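Long-range contacts in botulinum neurotoxin type C1 (Clostridium botulinum, PDB 3R4S), which binds gangliosides on nerve cells through the receptor-binding region described here, a step on which cell entry of this metalloprotease toxin depends: residues M157-I162 with I169-V174; R262-N267 with Y286-K291; G388-R393 with Y403-V408. All coordinates share one frame; numbering follows the deposited sequence.

Interaction 1 (M157-I162 with I169-V174); sequences MGNMKI and IDTIKV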
loop_
_atom_site.group_PDB
_atom_site.type_symbol
_atom_site.label_atom_id
_atom_site.label_comp_id
_atom_site.label_asym_id
_atom_site.label_seq_id
_atom_site.Cartn_x
_atom_site.Cartn_y
_atom_site.Cartn_z
ATOM N N MET A 157 27.026 18.793 0.915
ATOM C CA MET A 157 27.357 19.663 2.046
ATOM C C MET A 157 26.493 19.399 3.278
ATOM O O MET A 157 26.616 20.091 4.284
ATOM C CB MET A 157 27.219 21.127 1.637
ATOM C CG MET A 157 28.222 21.570 0.580
ATOM S SD MET A 157 29.895 21.701 1.244
ATOM C CE MET A 157 30.498 20.016 1.056
ATOM N N GLY A 158 25.614 18.405 3.207
ATOM C CA GLY A 158 24.677 18.180 4.291
ATOM C C GLY A 158 24.403 16.723 4.584
ATOM O O GLY A 158 25.306 15.963 4.948
ATOM N N ASN A 159 23.140 16.336 4.432
ATOM C CA ASN A 159 22.705 14.992 4.777
ATOM C C ASN A 159 22.139 14.218 3.594
ATOM O O ASN A 159 21.723 14.800 2.582
ATOM C CB ASN A 159 21.642 15.076 5.868
ATOM C CG ASN A 159 22.146 15.772 7.099
ATOM O OD1 ASN A 159 22.994 15.240 7.814
ATOM N ND2 ASN A 159 21.645 16.971 7.349
ATOM N N MET A 160 22.140 12.901 3.728
ATOM C CA MET A 160 21.417 12.046 2.798
ATOM C C MET A 160 20.225 11.512 3.575
ATOM O O MET A 160 20.346 11.134 4.757
ATOM C CB MET A 160 22.299 10.919 2.242
ATOM C CG MET A 160 22.784 9.906 3.275
ATOM S SD MET A 160 23.897 8.674 2.540
ATOM C CE MET A 160 22.951 8.221 1.113
ATOM N N LYS A 161 19.064 11.538 2.936
ATOM C CA LYS A 161 17.820 11.232 3.629
ATOM C C LYS A 161 16.975 10.291 2.791
ATOM O O LYS A 161 17.028 10.311 1.557
ATOM C CB LYS A 161 17.029 12.516 3.897
ATOM C CG LYS A 161 17.771 13.549 4.739
ATOM C CD LYS A 161 16.934 14.807 4.919
ATOM C CE LYS A 161 17.834 16.016 5.085
ATOM N NZ LYS A 161 17.089 17.308 4.969
ATOM N N ILE A 162 16.188 9.463 3.459
ATOM C CA ILE A 162 15.199 8.687 2.750
ATOM C C ILE A 162 13.852 8.878 3.432
ATOM O O ILE A 162 13.758 8.856 4.660
ATOM C CB ILE A 162 15.593 7.197 2.601
ATOM C CG1 ILE A 162 14.488 6.440 1.855
ATOM C CG2 ILE A 162 15.835 6.549 3.972
ATOM C CD1 ILE A 162 14.952 5.090 1.328
ATOM N N ILE A 169 12.481 8.960 7.290
ATOM C CA ILE A 169 12.688 7.659 7.937
ATOM C C ILE A 169 14.136 7.497 8.416
ATOM O O ILE A 169 14.396 6.859 9.427
ATOM C CB ILE A 169 12.359 6.498 6.938
ATOM C CG1 ILE A 169 10.852 6.418 6.681
ATOM C CG2 ILE A 169 12.879 5.164 7.433
ATOM C CD1 ILE A 169 10.008 6.450 7.951
ATOM N N ASP A 170 15.083 8.080 7.685
ATOM C CA ASP A 170 16.506 7.915 7.993
ATOM C C ASP A 170 17.279 9.116 7.455
ATOM O O ASP A 170 17.010 9.597 6.351
ATOM C CB ASP A 170 17.050 6.633 7.344
ATOM C CG ASP A 170 18.357 6.147 7.973
ATOM O OD1 ASP A 170 18.848 6.778 8.933
ATOM O OD2 ASP A 170 18.898 5.115 7.507
ATOM N N THR A 171 18.232 9.602 8.237
ATOM C CA THR A 171 19.053 10.743 7.845
ATOM C C THR A 171 20.456 10.521 8.389
ATOM O O THR A 171 20.618 10.017 9.507
ATOM C CB THR A 171 18.480 12.083 8.361
ATOM O OG1 THR A 171 19.392 13.144 8.062
ATOM C CG2 THR A 171 18.226 12.041 9.877
ATOM N N ILE A 172 21.455 10.856 7.577
ATOM C CA ILE A 172 22.862 10.705 7.942
ATOM C C ILE A 172 23.695 11.804 7.285
ATOM O O ILE A 172 23.489 12.138 6.117
ATOM C CB ILE A 172 23.420 9.318 7.532
ATOM C CG1 ILE A 172 22.553 8.203 8.124
ATOM C CG2 ILE A 172 24.835 9.139 8.035
ATOM C CD1 ILE A 172 23.169 6.802 8.035
ATOM N N LYS A 173 24.626 12.374 8.041
ATOM C CA LYS A 173 25.538 13.378 7.503
ATOM C C LYS A 173 26.364 12.738 6.398
ATOM O O LYS A 173 26.886 11.645 6.577
ATOM C CB LYS A 173 26.465 13.901 8.606
ATOM C CG LYS A 173 27.551 14.867 8.108
ATOM C CD LYS A 173 26.935 16.168 7.626
ATOM C CE LYS A 173 27.914 17.034 6.823
ATOM N NZ LYS A 173 27.995 16.676 5.359
ATOM N N VAL A 174 26.480 13.405 5.252
ATOM C CA VAL A 174 27.263 12.850 4.159
ATOM C C VAL A 174 28.748 13.026 4.458
ATOM O O VAL A 174 29.195 14.131 4.776
ATOM C CB VAL A 174 26.935 13.530 2.801
ATOM C CG1 VAL A 174 27.864 13.011 1.698
ATOM C CG2 VAL A 174 25.472 13.310 2.427
HETATM O O HOH W 1 21.585 13.500 9.619
#
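N159-I162 and I169-K173 run antiparallel with their axes 4.6 Å apart at 169°, the two arms of a beta hairpin in the concanavalin-like part of the receptor-binding region. M160 and I172 exchange a pair of main-chain hydrogen bonds, and I162 N donates to D170 O. Toward the turn, I169 and D170 both face I162 in a classic beta bulge: I162 O receives I169 N at 2.9 Å and, weakly, D170 N at 3.4 Å. At the far end G158 O is gripped twice. V174 N reaches G158 O at 2.8 Å along an almost straight bond (176° at the hydrogen), while K173 NZ takes a lone pair of the same oxygen, in the carbonyl plane, also at 2.8 Å. The lysine chain, bent at chi2 (67°) and again at chi4, curls back to that spot, where K173 NZ also donates to V174 O at 2.9 Å. K161 and T171 lie alongside on one face, pointing the same way, with K161 CG 3.7 Å from T171 OG1; a water bridges that hydroxyl to N159 OD1. On the opposite face I162 CG2 rests 3.6 Å from D170 CB, D170 OD2 accepts a hydrogen bond from N132 N, and M160 and I162 pack onto strand 116-124. The hairpin thus has a polar face and a mostly apolar one that also carries D170, and the ammonium of K173 probably polarises the two carbonyls it joins.

Interaction 2 (R262-N267 with Y286-K291); sequences RYMYAN and YKIIIK. With SLB (N-acetyl-beta-neuraminic acid), chain C; SIA (N-acetyl-alpha-neuraminic acid), chain D.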
loop_
_atom_site.group_PDB
_atom_site.type_symbol
_atom_site.label_atom_id
_atom_site.label_comp_id
_atom_site.label_asym_id
_atom_site.label_seq_id
_atom_site.Cartn_x
_atom_site.Cartn_y
_atom_site.Cartn_z
ATOM N N ARG A 262 -6.541 -12.009 12.744
ATOM C CA ARG A 262 -7.873 -12.618 12.796
ATOM C C ARG A 262 -8.517 -12.660 11.417
ATOM O O ARG A 262 -8.465 -11.684 10.661
ATOM C CB ARG A 262 -8.801 -11.844 13.725
ATOM C CG ARG A 262 -8.283 -11.622 15.134
ATOM C CD ARG A 262 -8.108 -12.916 15.878
ATOM N NE ARG A 262 -8.545 -12.790 17.263
ATOM C CZ ARG A 262 -7.809 -12.260 18.236
ATOM N NH1 ARG A 262 -6.584 -11.789 17.984
ATOM N NH2 ARG A 262 -8.304 -12.200 19.462
ATOM N N TYR A 263 -9.143 -13.786 11.093
ATOM C CA TYR A 263 -9.931 -13.874 9.874
ATOM C C TYR A 263 -11.418 -13.857 10.202
ATOM O O TYR A 263 -11.829 -14.031 11.356
ATOM C CB TYR A 263 -9.570 -15.118 9.060
ATOM C CG TYR A 263 -9.972 -16.419 9.717
ATOM C CD1 TYR A 263 -11.270 -16.906 9.597
ATOM C CD2 TYR A 263 -9.052 -17.164 10.456
ATOM C CE1 TYR A 263 -11.646 -18.099 10.195
ATOM C CE2 TYR A 263 -9.413 -18.362 11.057
ATOM C CZ TYR A 263 -10.714 -18.824 10.925
ATOM O OH TYR A 263 -11.079 -20.013 11.525
ATOM N N MET A 264 -12.223 -13.644 9.168
ATOM C CA MET A 264 -13.651 -13.466 9.330
ATOM C C MET A 264 -14.367 -14.810 9.232
ATOM O O MET A 264 -14.156 -15.580 8.290
ATOM C CB MET A 264 -14.168 -12.494 8.269
ATOM C CG MET A 264 -15.359 -11.704 8.698
ATOM S SD MET A 264 -15.780 -10.370 7.562
ATOM C CE MET A 264 -15.156 -8.975 8.506
ATOM N N TYR A 265 -15.203 -15.095 10.221
ATOM C CA TYR A 265 -15.976 -16.324 10.211
ATOM C C TYR A 265 -17.428 -16.009 10.557
ATOM O O TYR A 265 -17.799 -14.843 10.692
ATOM C CB TYR A 265 -15.383 -17.334 11.187
ATOM C CG TYR A 265 -15.837 -18.749 10.928
ATOM C CD1 TYR A 265 -15.746 -19.304 9.655
ATOM C CD2 TYR A 265 -16.351 -19.528 11.949
ATOM C CE1 TYR A 265 -16.160 -20.595 9.409
ATOM C CE2 TYR A 265 -16.772 -20.817 11.714
ATOM C CZ TYR A 265 -16.673 -21.349 10.439
ATOM O OH TYR A 265 -17.089 -22.646 10.200
ATOM N N ALA A 266 -18.265 -17.033 10.674
ATOM C CA ALA A 266 -19.657 -16.787 11.036
ATOM C C ALA A 266 -20.281 -17.940 11.805
ATOM O O ALA A 266 -19.915 -19.103 11.637
ATOM C CB ALA A 266 -20.497 -16.434 9.808
ATOM N N ASN A 267 -21.244 -17.588 12.641
ATOM C CA ASN A 267 -21.830 -18.517 13.572
ATOM C C ASN A 267 -23.238 -18.069 13.930
ATOM O O ASN A 267 -23.420 -17.073 14.624
ATOM C CB ASN A 267 -20.967 -18.559 14.818
ATOM C CG ASN A 267 -20.986 -19.894 15.478
ATOM O OD1 ASN A 267 -22.032 -20.349 15.950
ATOM N ND2 ASN A 267 -19.827 -20.549 15.512
ATOM N N TYR A 286 -14.148 -16.368 5.504
ATOM C CA TYR A 286 -15.053 -15.937 4.456
ATOM C C TYR A 286 -14.611 -14.628 3.826
ATOM O O TYR A 286 -13.859 -13.843 4.421
ATOM C CB TYR A 286 -16.478 -15.812 4.989
ATOM C CG TYR A 286 -17.022 -17.088 5.590
ATOM C CD1 TYR A 286 -16.904 -18.302 4.923
ATOM C CD2 TYR A 286 -17.668 -17.075 6.821
ATOM C CE1 TYR A 286 -17.410 -19.475 5.475
ATOM C CE2 TYR A 286 -18.175 -18.235 7.379
ATOM C CZ TYR A 286 -18.044 -19.436 6.698
ATOM O OH TYR A 286 -18.548 -20.592 7.250
ATOM N N LYS A 287 -15.093 -14.414 2.611
ATOM C CA LYS A 287 -14.768 -13.245 1.824
ATOM C C LYS A 287 -15.997 -12.354 1.736
ATOM O O LYS A 287 -17.127 -12.836 1.843
ATOM C CB LYS A 287 -14.360 -13.709 0.428
ATOM C CG LYS A 287 -13.271 -14.775 0.464
ATOM C CD LYS A 287 -13.366 -15.708 -0.727
ATOM C CE LYS A 287 -12.542 -16.965 -0.500
ATOM N NZ LYS A 287 -12.280 -17.694 -1.776
ATOM N N ILE A 288 -15.784 -11.056 1.553
ATOM C CA ILE A 288 -16.889 -10.156 1.242
ATOM C C ILE A 288 -16.760 -9.642 -0.179
ATOM O O ILE A 288 -15.675 -9.663 -0.770
ATOM C CB ILE A 288 -16.979 -8.950 2.218
ATOM C CG1 ILE A 288 -15.754 -8.055 2.103
ATOM C CG2 ILE A 288 -17.153 -9.425 3.669
ATOM C CD1 ILE A 288 -15.793 -7.068 0.951
ATOM N N ILE A 289 -17.879 -9.185 -0.723
ATOM C CA ILE A 289 -17.885 -8.482 -1.988
ATOM C C ILE A 289 -18.602 -7.169 -1.728
ATOM O O ILE A 289 -19.649 -7.156 -1.081
ATOM C CB ILE A 289 -18.642 -9.280 -3.075
ATOM C CG1 ILE A 289 -17.908 -10.590 -3.374
ATOM C CG2 ILE A 289 -18.806 -8.434 -4.334
ATOM C CD1 ILE A 289 -18.606 -11.471 -4.404
ATOM N N ILE A 290 -18.033 -6.073 -2.217
ATOM C CA ILE A 290 -18.605 -4.748 -2.011
ATOM C C ILE A 290 -19.545 -4.404 -3.156
ATOM O O ILE A 290 -19.183 -4.561 -4.320
ATOM C CB ILE A 290 -17.491 -3.675 -1.939
ATOM C CG1 ILE A 290 -16.381 -4.117 -0.973
ATOM C CG2 ILE A 290 -18.064 -2.324 -1.527
ATOM C CD1 ILE A 290 -15.157 -3.237 -0.997
ATOM N N LYS A 291 -20.746 -3.932 -2.835
ATOM C CA LYS A 291 -21.721 -3.591 -3.875
ATOM C C LYS A 291 -22.071 -2.112 -3.822
ATOM O O LYS A 291 -22.364 -1.570 -2.755
ATOM C CB LYS A 291 -23.007 -4.415 -3.726
ATOM C CG LYS A 291 -22.774 -5.905 -3.579
ATOM C CD LYS A 291 -22.183 -6.522 -4.839
ATOM C CE LYS A 291 -23.154 -6.442 -6.018
ATOM N NZ LYS A 291 -22.580 -7.087 -7.254
HETATM C C1 SLB C . -20.396 -24.559 11.276
HETATM C C2 SLB C . -21.167 -23.655 10.352
HETATM C C3 SLB C . -20.339 -22.393 10.083
HETATM C C4 SLB C . -21.132 -21.384 9.257
HETATM C C5 SLB C . -22.406 -21.041 9.995
HETATM C C6 SLB C . -23.209 -22.319 10.257
HETATM C C7 SLB C . -24.406 -21.961 11.125
HETATM C C8 SLB C . -25.393 -23.136 11.214
HETATM C C9 SLB C . -26.626 -22.775 12.037
HETATM C C10 SLB C . -23.766 -19.104 9.343
HETATM C C11 SLB C . -24.557 -18.493 8.227
HETATM N N5 SLB C . -23.210 -20.279 9.047
HETATM O O1A SLB C . -20.327 -24.292 12.499
HETATM O O1B SLB C . -19.827 -25.550 10.766
HETATM O O2 SLB C . -21.361 -24.367 9.126
HETATM O O4 SLB C . -20.374 -20.185 9.064
HETATM O O6 SLB C . -22.447 -23.344 10.926
HETATM O O7 SLB C . -23.883 -21.622 12.424
HETATM O O8 SLB C . -25.803 -23.548 9.900
HETATM O O9 SLB C . -26.310 -22.959 13.422
HETATM O O10 SLB C . -23.642 -18.558 10.434
HETATM C C1 SIA D . -26.275 -8.645 -5.093
HETATM C C2 SIA D . -27.451 -8.140 -5.899
HETATM C C3 SIA D . -27.971 -9.205 -6.866
HETATM C C4 SIA D . -28.805 -10.284 -6.198
HETATM C C5 SIA D . -29.838 -9.661 -5.279
HETATM C C6 SIA D . -29.127 -8.748 -4.286
HETATM C C7 SIA D . -30.064 -8.114 -3.263
HETATM C C8 SIA D . -29.280 -7.197 -2.327
HETATM C C9 SIA D . -30.136 -6.770 -1.138
HETATM C C10 SIA D . -31.667 -11.039 -4.500
HETATM C C11 SIA D . -32.104 -12.209 -3.657
HETATM N N5 SIA D . -30.359 -10.771 -4.501
HETATM O O1A SIA D . -26.022 -8.074 -3.999
HETATM O O1B SIA D . -25.586 -9.595 -5.538
HETATM O O2 SIA D . -27.003 -7.003 -6.646
HETATM O O4 SIA D . -29.479 -11.055 -7.197
HETATM O O6 SIA D . -28.466 -7.698 -4.996
HETATM O O7 SIA D . -31.055 -7.334 -3.946
HETATM O O8 SIA D . -28.087 -7.860 -1.864
HETATM O O9 SIA D . -30.258 -7.900 -0.269
HETATM O O10 SIA D . -32.461 -10.369 -5.144
HETATM O O HOH W 2 -11.682 -14.000 6.325
#
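Y286 and Y265 form the tight part of this contact, next to the sialic acid SLB. Their ring planes are nearly parallel, 17° apart, but slid so far past each other that the rings barely overlap; the centroids are 5.0 Å apart, and Y265 CE1 approaches Y286 OH to 3.2 Å. Y265 sets out away from segment 286-291, yet CG anti to the backbone N (chi1 -162°) brings the ring back beside Y286. A266 CB fills the neighbouring position, 3.8 Å from Y286 CE2. The sugar hydroxyl O4 closes the group: SLB O4 donates to A266 O at 2.8 Å, lies 2.6 Å from Y286 OH in a probable hydrogen bond, and sits over one face of the Y265 ring, toward its rim. R269 N and S268 N also bond the sugar. Y286 N donates to M264 O at 2.9 Å, the one direct hydrogen bond between the segments. Behind this cluster the fit is looser: a water links M264 N to Y286 O where the backbones part, and M264 SD and I288 CG2 only brush, at 4.2 Å. Within the trefoil-type domain, R262-N267 pairs with strand 270-275, whereas Y286-K291 leads into a strand between 251-256 and 307-314; M264 packs on M254 of strand 251-256, M312 of strand 307-314 and F273 of strand 270-275, and the Y286 ring touches I314.

Interaction 3 (G388-R393 with Y403-V408); sequences GTYRFR and YLVPTV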
loop_
_atom_site.group_PDB
_atom_site.type_symbol
_atom_site.label_atom_id
_atom_site.label_comp_id
_atom_site.label_asym_id
_atom_site.label_seq_id
_atom_site.Cartn_x
_atom_site.Cartn_y
_atom_site.Cartn_z
ATOM N N GLY A 388 -15.229 -5.433 18.703
ATOM C CA GLY A 388 -15.069 -5.652 20.130
ATOM C C GLY A 388 -15.513 -7.031 20.603
ATOM O O GLY A 388 -16.021 -7.848 19.824
ATOM N N THR A 389 -15.329 -7.282 21.895
ATOM C CA THR A 389 -15.646 -8.581 22.473
ATOM C C THR A 389 -16.956 -8.510 23.247
ATOM O O THR A 389 -17.061 -7.772 24.217
ATOM C CB THR A 389 -14.521 -9.042 23.404
ATOM O OG1 THR A 389 -13.327 -9.218 22.636
ATOM C CG2 THR A 389 -14.884 -10.368 24.097
ATOM N N TYR A 390 -17.957 -9.264 22.800
ATOM C CA TYR A 390 -19.268 -9.250 23.446
ATOM C C TYR A 390 -19.825 -10.655 23.700
ATOM O O TYR A 390 -19.355 -11.640 23.119
ATOM C CB TYR A 390 -20.248 -8.407 22.628
ATOM C CG TYR A 390 -19.781 -6.979 22.454
ATOM C CD1 TYR A 390 -20.138 -5.995 23.364
ATOM C CD2 TYR A 390 -18.958 -6.622 21.386
ATOM C CE1 TYR A 390 -19.696 -4.688 23.215
ATOM C CE2 TYR A 390 -18.510 -5.313 21.229
ATOM C CZ TYR A 390 -18.887 -4.353 22.143
ATOM O OH TYR A 390 -18.456 -3.064 21.990
ATOM N N ARG A 391 -20.823 -10.739 24.573
ATOM C CA ARG A 391 -21.383 -12.027 24.991
ATOM C C ARG A 391 -22.578 -12.439 24.135
ATOM O O ARG A 391 -23.547 -11.700 24.018
ATOM C CB ARG A 391 -21.800 -11.969 26.462
ATOM C CG ARG A 391 -20.642 -11.935 27.439
ATOM C CD ARG A 391 -20.422 -13.310 28.071
ATOM N NE ARG A 391 -19.225 -13.323 28.901
ATOM C CZ ARG A 391 -18.611 -14.418 29.335
ATOM N NH1 ARG A 391 -19.073 -15.627 29.023
ATOM N NH2 ARG A 391 -17.519 -14.299 30.086
ATOM N N PHE A 392 -22.499 -13.624 23.538
ATOM C CA PHE A 392 -23.579 -14.151 22.711
ATOM C C PHE A 392 -23.839 -15.615 23.054
ATOM O O PHE A 392 -23.013 -16.285 23.677
ATOM C CB PHE A 392 -23.211 -14.123 21.219
ATOM C CG PHE A 392 -23.016 -12.748 20.633
ATOM C CD1 PHE A 392 -24.053 -12.115 19.953
ATOM C CD2 PHE A 392 -21.787 -12.116 20.712
ATOM C CE1 PHE A 392 -23.865 -10.858 19.386
ATOM C CE2 PHE A 392 -21.592 -10.865 20.141
ATOM C CZ PHE A 392 -22.625 -10.235 19.483
ATOM N N ARG A 393 -24.986 -16.111 22.602
ATOM C CA ARG A 393 -25.242 -17.539 22.534
ATOM C C ARG A 393 -25.331 -17.880 21.056
ATOM O O ARG A 393 -26.308 -17.544 20.394
ATOM C CB ARG A 393 -26.564 -17.901 23.219
ATOM C CG ARG A 393 -26.601 -17.623 24.715
ATOM C CD ARG A 393 -27.913 -18.138 25.344
ATOM N NE ARG A 393 -27.902 -17.941 26.792
ATOM C CZ ARG A 393 -28.389 -16.869 27.405
ATOM N NH1 ARG A 393 -28.942 -15.889 26.701
ATOM N NH2 ARG A 393 -28.323 -16.778 28.723
ATOM N N TYR A 403 -17.269 -13.462 22.141
ATOM C CA TYR A 403 -16.794 -13.523 20.764
ATOM C C TYR A 403 -16.298 -12.150 20.333
ATOM O O TYR A 403 -16.818 -11.127 20.775
ATOM C CB TYR A 403 -17.906 -13.968 19.809
ATOM C CG TYR A 403 -18.453 -15.358 20.071
ATOM C CD1 TYR A 403 -17.906 -16.473 19.443
ATOM C CD2 TYR A 403 -19.517 -15.552 20.942
ATOM C CE1 TYR A 403 -18.402 -17.748 19.677
ATOM C CE2 TYR A 403 -20.025 -16.819 21.183
ATOM C CZ TYR A 403 -19.462 -17.911 20.552
ATOM O OH TYR A 403 -19.946 -19.174 20.790
ATOM N N LEU A 404 -15.295 -12.139 19.459
ATOM C CA LEU A 404 -14.814 -10.902 18.852
ATOM C C LEU A 404 -15.639 -10.682 17.591
ATOM O O LEU A 404 -15.593 -11.502 16.677
ATOM C CB LEU A 404 -13.321 -11.022 18.519
ATOM C CG LEU A 404 -12.594 -9.781 17.975
ATOM C CD1 LEU A 404 -12.679 -8.622 18.959
ATOM C CD2 LEU A 404 -11.147 -10.122 17.688
ATOM N N VAL A 405 -16.397 -9.586 17.546
ATOM C CA VAL A 405 -17.395 -9.381 16.500
ATOM C C VAL A 405 -17.316 -7.969 15.922
ATOM O O VAL A 405 -16.905 -7.043 16.620
ATOM C CB VAL A 405 -18.824 -9.592 17.055
ATOM C CG1 VAL A 405 -18.965 -10.999 17.622
ATOM C CG2 VAL A 405 -19.156 -8.551 18.140
ATOM N N PRO A 406 -17.707 -7.799 14.641
ATOM C CA PRO A 406 -17.781 -6.435 14.114
ATOM C C PRO A 406 -18.999 -5.735 14.686
ATOM O O PRO A 406 -20.029 -6.376 14.953
ATOM C CB PRO A 406 -17.936 -6.653 12.603
ATOM C CG PRO A 406 -18.674 -7.943 12.489
ATOM C CD PRO A 406 -18.170 -8.799 13.656
ATOM N N THR A 407 -18.886 -4.430 14.898
ATOM C CA THR A 407 -19.984 -3.660 15.482
ATOM C C THR A 407 -20.178 -2.330 14.779
ATOM O O THR A 407 -19.306 -1.871 14.019
ATOM C CB THR A 407 -19.713 -3.312 16.961
ATOM O OG1 THR A 407 -18.526 -2.507 17.048
ATOM C CG2 THR A 407 -19.544 -4.578 17.813
ATOM N N VAL A 408 -21.329 -1.718 15.045
ATOM C CA VAL A 408 -21.573 -0.315 14.739
ATOM C C VAL A 408 -21.767 0.412 16.061
ATOM O O VAL A 408 -22.550 -0.023 16.904
ATOM C CB VAL A 408 -22.838 -0.113 13.881
ATOM C CG1 VAL A 408 -23.127 1.383 13.688
ATOM C CG2 VAL A 408 -22.694 -0.828 12.528
HETATM O O HOH W 3 -17.199 -2.224 19.600
#
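F392 and V405 meet tip to tip across a strongly coiled beta hairpin of the beta-trefoil domain, F392 CE2 lying 3.6 Å from V405 CG1. The strand segments 388-392 and 403-408 are antiparallel in register, yet twisting turns the axes of these short segments to 112°, and only three residue pairs bridge them: G388 with V405, T389 with L404 and Y390 with Y403. Reciprocal main-chain hydrogen bonds tie the first and last of these. Y390, Y403 and V405 share one face of the hairpin. F392 crosses Y403 obliquely, F392 CB 4.0 Å from Y403 CD2, and F392 O sits in the plane of the tyrosine ring at its edge; Y403 OH is hydrogen-bonded to D397 OD1. Y390 and V405 cross at a slant, Y390 CD2 3.8 Å from V405 CG2, and Y390 stands roughly at a right angle to T407, with T407 CG2 3.6 Å from Y390 CE2. On the other face T389 and L404 also cross near a right angle, and L404 CD1 folds against the backbone, 3.5 Å from G388 O. Strand 270-275 lies alongside, Q270 touching both F392 and V405, while A340 of strand 338-345 also packs on F392. T407 holds OG1 between its backbone N and carbonyl carbon (chi1 61°), and one water in the plane of the Y390 ring joins the two hydroxyls, 2.8 Å from Y390 OH and 2.9 Å from T407 OG1.

Interaction 1 stands apart in the concanavalin-like part of the chain: its centre is about 45 Å from that of interaction 2 and about 48 Å from that of interaction 3, with nearest atoms about 25 and 29 Å away. Interactions 2 and 3 share the trefoil-type part, their centres about 15 Å apart, and touch where R262 NE packs on L404 CD2 at 3.8 Å; strand 270-275 borders both. Of the three contacts, interaction 2 is the one holding pocket residues: Y265, A266, N267 and Y286 for SLB, and K291 for the separate SIA pocket. Interaction 3 remains outside these, the Y403 side chain about 10 Å from SLB.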